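Local coordinates for RidA family protein (Psychrobacter sp. MES7-P7E, PDB 6L8P) that probably hydrolyses reactive enamine and imine intermediates to ketoacids and ammonia, as other RidA deaminases do, at residues K43-F56 with L131-I145. The protein carries 1 engineered substitution. Numbering follows the deposited sequence.
Sequences KVGNTVYISGQLGF and LPKGGVVEIESILYI
Between the pairs I50-S141 and Q53-I139 the register slips by one residue, a beta bulge, and a water bridges the two strands there: it donates to S51 O (2.9 Å) and I139 O and accepts from S141 OG. Beyond it Q53 N donates to I139 O at 2.9 Å. Glycine suits position 52, whose CA lies 3.5 Å from E138 OE2, where a side chain would collide. Strands 47-54 and 137-144 are antiparallel neighbours at the centre of the mixed sheet of the RidA (YjgF/YER057c) fold. On the face of I50, S141, L143 and Q53, S141 and Q53 pack on helix 67-84 and L143 on V92, with methyls I50 CD1 and L143 CD1 3.5 Å apart; the other carries Y49, I142 and E138 toward the neighbouring subunits of the trimer, where E138 OE2 accepts from A125 N of the second subunit. Beside the type II' turn V44-T47, which joins strand 41-44 to 47-54, Y144 has CG anti to its N (chi1 -173°), laying its ring under N46, whose CB stands 3.9 Å from the centroid in a CH-pi contact while ND2 gives OH a weak bond. A serine at Y144 would probably leave N46 without this aromatic floor and its amide freer to turn. L54, branched and apolar, serves two partners with its methyls, CD1 on P132 CB (3.9 Å) and CD2 on E138 CB (3.7 Å).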
loop_
_atom_site.group_PDB
_atom_site.type_symbol
_atom_site.label_atom_id
_atom_site.label_comp_id
_atom_site.label_asym_id
_atom_site.label_seq_id
_atom_site.Cartn_x
_atom_site.Cartn_y
_atom_site.Cartn_z
ATOM N N LYS A 43 -15.367 -4.061 -5.074
ATOM C CA LYS A 43 -15.736 -5.094 -4.113
ATOM C C LYS A 43 -15.614 -6.456 -4.774
ATOM O O LYS A 43 -16.088 -6.641 -5.897
ATOM C CB LYS A 43 -17.172 -4.852 -3.617
ATOM C CG LYS A 43 -17.701 -5.941 -2.648
ATOM C CD LYS A 43 -19.064 -5.471 -2.123
ATOM C CE LYS A 43 -19.641 -6.463 -1.126
ATOM N NZ LYS A 43 -20.940 -5.930 -0.615
ATOM N N VAL A 44 -14.959 -7.393 -4.091
ATOM C CA VAL A 44 -14.865 -8.776 -4.562
ATOM C C VAL A 44 -15.248 -9.641 -3.376
ATOM O O VAL A 44 -14.497 -9.745 -2.395
ATOM C CB VAL A 44 -13.483 -9.140 -5.114
ATOM C CG1 VAL A 44 -13.355 -8.637 -6.528
ATOM C CG2 VAL A 44 -12.384 -8.530 -4.281
ATOM N N GLY A 45 -16.441 -10.204 -3.436
ATOM C CA GLY A 45 -16.918 -10.979 -2.301
ATOM C C GLY A 45 -17.137 -10.076 -1.108
ATOM O O GLY A 45 -17.826 -9.055 -1.189
ATOM N N ASN A 46 -16.525 -10.448 0.012
ATOM C CA ASN A 46 -16.626 -9.666 1.231
ATOM C C ASN A 46 -15.575 -8.576 1.311
ATOM O O ASN A 46 -15.679 -7.710 2.191
ATOM C CB ASN A 46 -16.477 -10.564 2.459
ATOM C CG ASN A 46 -17.720 -11.388 2.716
ATOM O OD1 ASN A 46 -18.838 -10.946 2.449
ATOM N ND2 ASN A 46 -17.534 -12.583 3.240
ATOM N N THR A 47 -14.582 -8.597 0.416
ATOM C CA THR A 47 -13.462 -7.656 0.501
ATOM C C THR A 47 -13.749 -6.417 -0.346
ATOM O O THR A 47 -14.272 -6.519 -1.457
ATOM C CB THR A 47 -12.170 -8.308 0.024
ATOM O OG1 THR A 47 -11.906 -9.450 0.874
ATOM C CG2 THR A 47 -11.000 -7.357 0.172
ATOM N N VAL A 48 -13.455 -5.243 0.183
ATOM C CA VAL A 48 -13.637 -4.026 -0.610
ATOM C C VAL A 48 -12.328 -3.258 -0.599
ATOM O O VAL A 48 -11.779 -3.013 0.476
ATOM C CB VAL A 48 -14.759 -3.124 -0.053
ATOM C CG1 VAL A 48 -14.927 -1.889 -0.960
ATOM C CG2 VAL A 48 -16.106 -3.900 0.064
ATOM N N TYR A 49 -11.852 -2.855 -1.777
ATOM C CA TYR A 49 -10.665 -1.991 -1.898
ATOM C C TYR A 49 -11.184 -0.589 -2.181
ATOM O O TYR A 49 -11.756 -0.349 -3.250
ATOM C CB TYR A 49 -9.744 -2.469 -3.027
ATOM C CG TYR A 49 -9.191 -3.844 -2.782
ATOM C CD1 TYR A 49 -9.915 -4.974 -3.156
ATOM C CD2 TYR A 49 -8.002 -4.008 -2.106
ATOM C CE1 TYR A 49 -9.424 -6.266 -2.890
ATOM C CE2 TYR A 49 -7.504 -5.286 -1.841
ATOM C CZ TYR A 49 -8.214 -6.394 -2.227
ATOM O OH TYR A 49 -7.720 -7.686 -1.965
ATOM N N ILE A 50 -10.988 0.336 -1.234
ATOM C CA ILE A 50 -11.407 1.731 -1.397
ATOM C C ILE A 50 -10.194 2.555 -1.810
ATOM O O ILE A 50 -9.149 2.537 -1.129
ATOM C CB ILE A 50 -12.040 2.299 -0.114
ATOM C CG1 ILE A 50 -13.229 1.407 0.326
ATOM C CG2 ILE A 50 -12.574 3.731 -0.376
ATOM C CD1 ILE A 50 -13.990 2.009 1.562
ATOM N N SER A 51 -10.359 3.292 -2.911
ATOM C CA SER A 51 -9.325 4.192 -3.413
ATOM C C SER A 51 -8.897 5.196 -2.357
ATOM O O SER A 51 -9.642 5.522 -1.416
ATOM C CB SER A 51 -9.843 4.966 -4.624
ATOM O OG SER A 51 -10.038 4.056 -5.690
ATOM N N GLY A 52 -7.673 5.698 -2.519
ATOM C CA GLY A 52 -7.239 6.794 -1.659
ATOM C C GLY A 52 -8.247 7.920 -1.699
ATOM O O GLY A 52 -8.730 8.290 -2.765
ATOM N N GLN A 53 -8.613 8.422 -0.527
ATOM C CA GLN A 53 -9.529 9.547 -0.395
ATOM C C GLN A 53 -8.774 10.749 0.137
ATOM O O GLN A 53 -7.968 10.626 1.068
ATOM C CB GLN A 53 -10.685 9.206 0.555
ATOM C CG GLN A 53 -11.596 8.111 0.002
ATOM C CD GLN A 53 -12.214 8.482 -1.307
ATOM O OE1 GLN A 53 -12.844 9.536 -1.413
ATOM N NE2 GLN A 53 -12.031 7.634 -2.330
ATOM N N LEU A 54 -9.037 11.911 -0.463
ATOM C CA LEU A 54 -8.508 13.192 -0.025
ATOM C C LEU A 54 -9.643 14.006 0.586
ATOM O O LEU A 54 -10.824 13.635 0.489
ATOM C CB LEU A 54 -7.890 13.938 -1.225
ATOM C CG LEU A 54 -6.717 13.210 -1.902
ATOM C CD1 LEU A 54 -6.527 13.772 -3.380
ATOM C CD2 LEU A 54 -5.477 13.458 -1.157
ATOM N N GLY A 55 -9.277 15.120 1.230
ATOM C CA GLY A 55 -10.256 15.866 2.010
ATOM C C GLY A 55 -11.145 16.797 1.187
ATOM O O GLY A 55 -11.342 17.950 1.575
ATOM N N PHE A 56 -11.666 16.316 0.066
ATOM C CA PHE A 56 -12.559 17.117 -0.772
ATOM C C PHE A 56 -13.975 17.122 -0.218
ATOM O O PHE A 56 -14.522 16.083 0.159
ATOM C CB PHE A 56 -12.661 16.520 -2.179
ATOM C CG PHE A 56 -11.396 16.545 -2.965
ATOM C CD1 PHE A 56 -10.824 17.732 -3.388
ATOM C CD2 PHE A 56 -10.869 15.346 -3.381
ATOM C CE1 PHE A 56 -9.622 17.710 -4.170
ATOM C CE2 PHE A 56 -9.692 15.285 -4.165
ATOM C CZ PHE A 56 -9.067 16.483 -4.545
ATOM N N LEU A 131 0.820 15.297 -2.272
ATOM C CA LEU A 131 -0.400 14.568 -2.596
ATOM C C LEU A 131 -1.159 15.258 -3.711
ATOM O O LEU A 131 -0.994 16.460 -3.937
ATOM C CB LEU A 131 -1.320 14.450 -1.357
ATOM C CG LEU A 131 -0.748 13.560 -0.269
ATOM C CD1 LEU A 131 -1.568 13.737 1.052
ATOM C CD2 LEU A 131 -0.700 12.073 -0.707
ATOM N N PRO A 132 -2.014 14.529 -4.430
ATOM C CA PRO A 132 -2.732 15.155 -5.535
ATOM C C PRO A 132 -3.520 16.376 -5.089
ATOM O O PRO A 132 -4.096 16.425 -3.995
ATOM C CB PRO A 132 -3.646 14.030 -6.046
ATOM C CG PRO A 132 -2.899 12.755 -5.688
ATOM C CD PRO A 132 -2.287 13.080 -4.328
ATOM N N LYS A 133 -3.484 17.390 -5.947
ATOM C CA LYS A 133 -4.235 18.626 -5.774
ATOM C C LYS A 133 -3.815 19.402 -4.539
ATOM O O LYS A 133 -4.522 20.346 -4.133
ATOM C CB LYS A 133 -5.742 18.336 -5.770
ATOM C CG LYS A 133 -6.195 17.415 -6.912
ATOM C CD LYS A 133 -5.835 18.024 -8.276
ATOM C CE LYS A 133 -6.133 17.021 -9.421
ATOM N NZ LYS A 133 -5.597 17.539 -10.727
ATOM N N GLY A 134 -2.675 19.053 -3.940
ATOM C CA GLY A 134 -2.179 19.779 -2.788
ATOM C C GLY A 134 -2.826 19.379 -1.483
ATOM O O GLY A 134 -2.694 20.113 -0.498
ATOM N N GLY A 135 -3.497 18.242 -1.436
ATOM C CA GLY A 135 -3.998 17.736 -0.160
ATOM C C GLY A 135 -2.872 17.470 0.834
ATOM O O GLY A 135 -1.701 17.319 0.477
ATOM N N VAL A 136 -3.233 17.460 2.129
ATOM C CA VAL A 136 -2.256 17.142 3.179
ATOM C C VAL A 136 -2.506 15.789 3.826
ATOM O O VAL A 136 -1.720 15.381 4.694
ATOM C CB VAL A 136 -2.180 18.243 4.260
ATOM C CG1 VAL A 136 -1.764 19.531 3.585
ATOM C CG2 VAL A 136 -3.487 18.427 4.986
ATOM N N VAL A 137 -3.526 15.054 3.416
ATOM C CA VAL A 137 -3.764 13.705 3.948
ATOM C C VAL A 137 -4.541 12.900 2.906
ATOM O O VAL A 137 -5.514 13.391 2.318
ATOM C CB VAL A 137 -4.506 13.752 5.319
ATOM C CG1 VAL A 137 -5.813 14.550 5.239
ATOM C CG2 VAL A 137 -4.794 12.317 5.787
ATOM N N GLU A 138 -4.100 11.659 2.660
ATOM C CA GLU A 138 -4.807 10.708 1.809
ATOM C C GLU A 138 -4.906 9.403 2.584
ATOM O O GLU A 138 -3.922 8.995 3.201
ATOM C CB GLU A 138 -4.031 10.469 0.477
ATOM C CG GLU A 138 -4.690 9.459 -0.420
ATOM C CD GLU A 138 -3.975 9.348 -1.771
ATOM O OE1 GLU A 138 -3.163 10.245 -2.128
ATOM O OE2 GLU A 138 -4.217 8.370 -2.513
ATOM N N ILE A 139 -6.080 8.763 2.596
ATOM C CA ILE A 139 -6.230 7.494 3.307
ATOM C C ILE A 139 -6.865 6.499 2.373
ATOM O O ILE A 139 -7.901 6.785 1.769
ATOM C CB ILE A 139 -7.067 7.656 4.590
ATOM C CG1 ILE A 139 -6.395 8.687 5.518
ATOM C CG2 ILE A 139 -7.254 6.273 5.263
ATOM C CD1 ILE A 139 -7.112 8.863 6.901
ATOM N N GLU A 140 -6.238 5.315 2.246
ATOM C CA GLU A 140 -6.754 4.163 1.499
ATOM C C GLU A 140 -7.308 3.153 2.492
ATOM O O GLU A 140 -6.823 3.087 3.626
ATOM C CB GLU A 140 -5.655 3.470 0.742
ATOM C CG GLU A 140 -4.867 4.330 -0.172
ATOM C CD GLU A 140 -3.478 3.717 -0.345
ATOM O OE1 GLU A 140 -3.379 2.542 -0.816
ATOM O OE2 GLU A 140 -2.467 4.383 -0.006
ATOM N N SER A 141 -8.266 2.333 2.055
ATOM C CA SER A 141 -8.913 1.426 3.006
ATOM C C SER A 141 -9.159 0.075 2.368
ATOM O O SER A 141 -9.433 -0.012 1.172
ATOM C CB SER A 141 -10.286 1.943 3.449
ATOM O OG SER A 141 -10.230 3.316 3.723
ATOM N N ILE A 142 -9.101 -0.986 3.180
ATOM C CA ILE A 142 -9.551 -2.310 2.777
ATOM C C ILE A 142 -10.567 -2.742 3.818
ATOM O O ILE A 142 -10.299 -2.617 5.022
ATOM C CB ILE A 142 -8.399 -3.332 2.703
ATOM C CG1 ILE A 142 -7.383 -2.865 1.639
ATOM C CG2 ILE A 142 -8.963 -4.748 2.355
ATOM C CD1 ILE A 142 -6.094 -3.764 1.545
ATOM N N LEU A 143 -11.738 -3.200 3.340
ATOM C CA LEU A 143 -12.826 -3.715 4.177
ATOM C C LEU A 143 -12.930 -5.220 4.051
ATOM O O LEU A 143 -12.664 -5.801 2.988
ATOM C CB LEU A 143 -14.195 -3.148 3.753
ATOM C CG LEU A 143 -14.529 -1.736 4.207
ATOM C CD1 LEU A 143 -13.561 -0.691 3.789
ATOM C CD2 LEU A 143 -15.928 -1.394 3.660
ATOM N N TYR A 144 -13.414 -5.844 5.130
ATOM C CA TYR A 144 -13.958 -7.197 5.065
ATOM C C TYR A 144 -15.350 -7.115 5.676
ATOM O O TYR A 144 -15.495 -6.847 6.874
ATOM C CB TYR A 144 -13.044 -8.192 5.785
ATOM C CG TYR A 144 -13.498 -9.612 5.579
ATOM C CD1 TYR A 144 -14.448 -10.168 6.404
ATOM C CD2 TYR A 144 -12.976 -10.382 4.547
ATOM C CE1 TYR A 144 -14.880 -11.473 6.216
ATOM C CE2 TYR A 144 -13.396 -11.681 4.351
ATOM C CZ TYR A 144 -14.350 -12.219 5.187
ATOM O OH TYR A 144 -14.773 -13.516 4.994
ATOM N N ILE A 145 -16.368 -7.267 4.836
ATOM C CA ILE A 145 -17.749 -7.089 5.299
ATOM C C ILE A 145 -18.327 -8.432 5.810
ATOM O O ILE A 145 -18.375 -9.390 5.034
ATOM C CB ILE A 145 -18.616 -6.505 4.179
ATOM C CG1 ILE A 145 -18.087 -5.119 3.768
ATOM C CG2 ILE A 145 -20.057 -6.352 4.687
ATOM C CD1 ILE A 145 -18.847 -4.456 2.581
HETATM O O HOH W 1 -10.024 4.961 1.387
HETATM O O HOH W 2 -6.600 15.775 1.657
#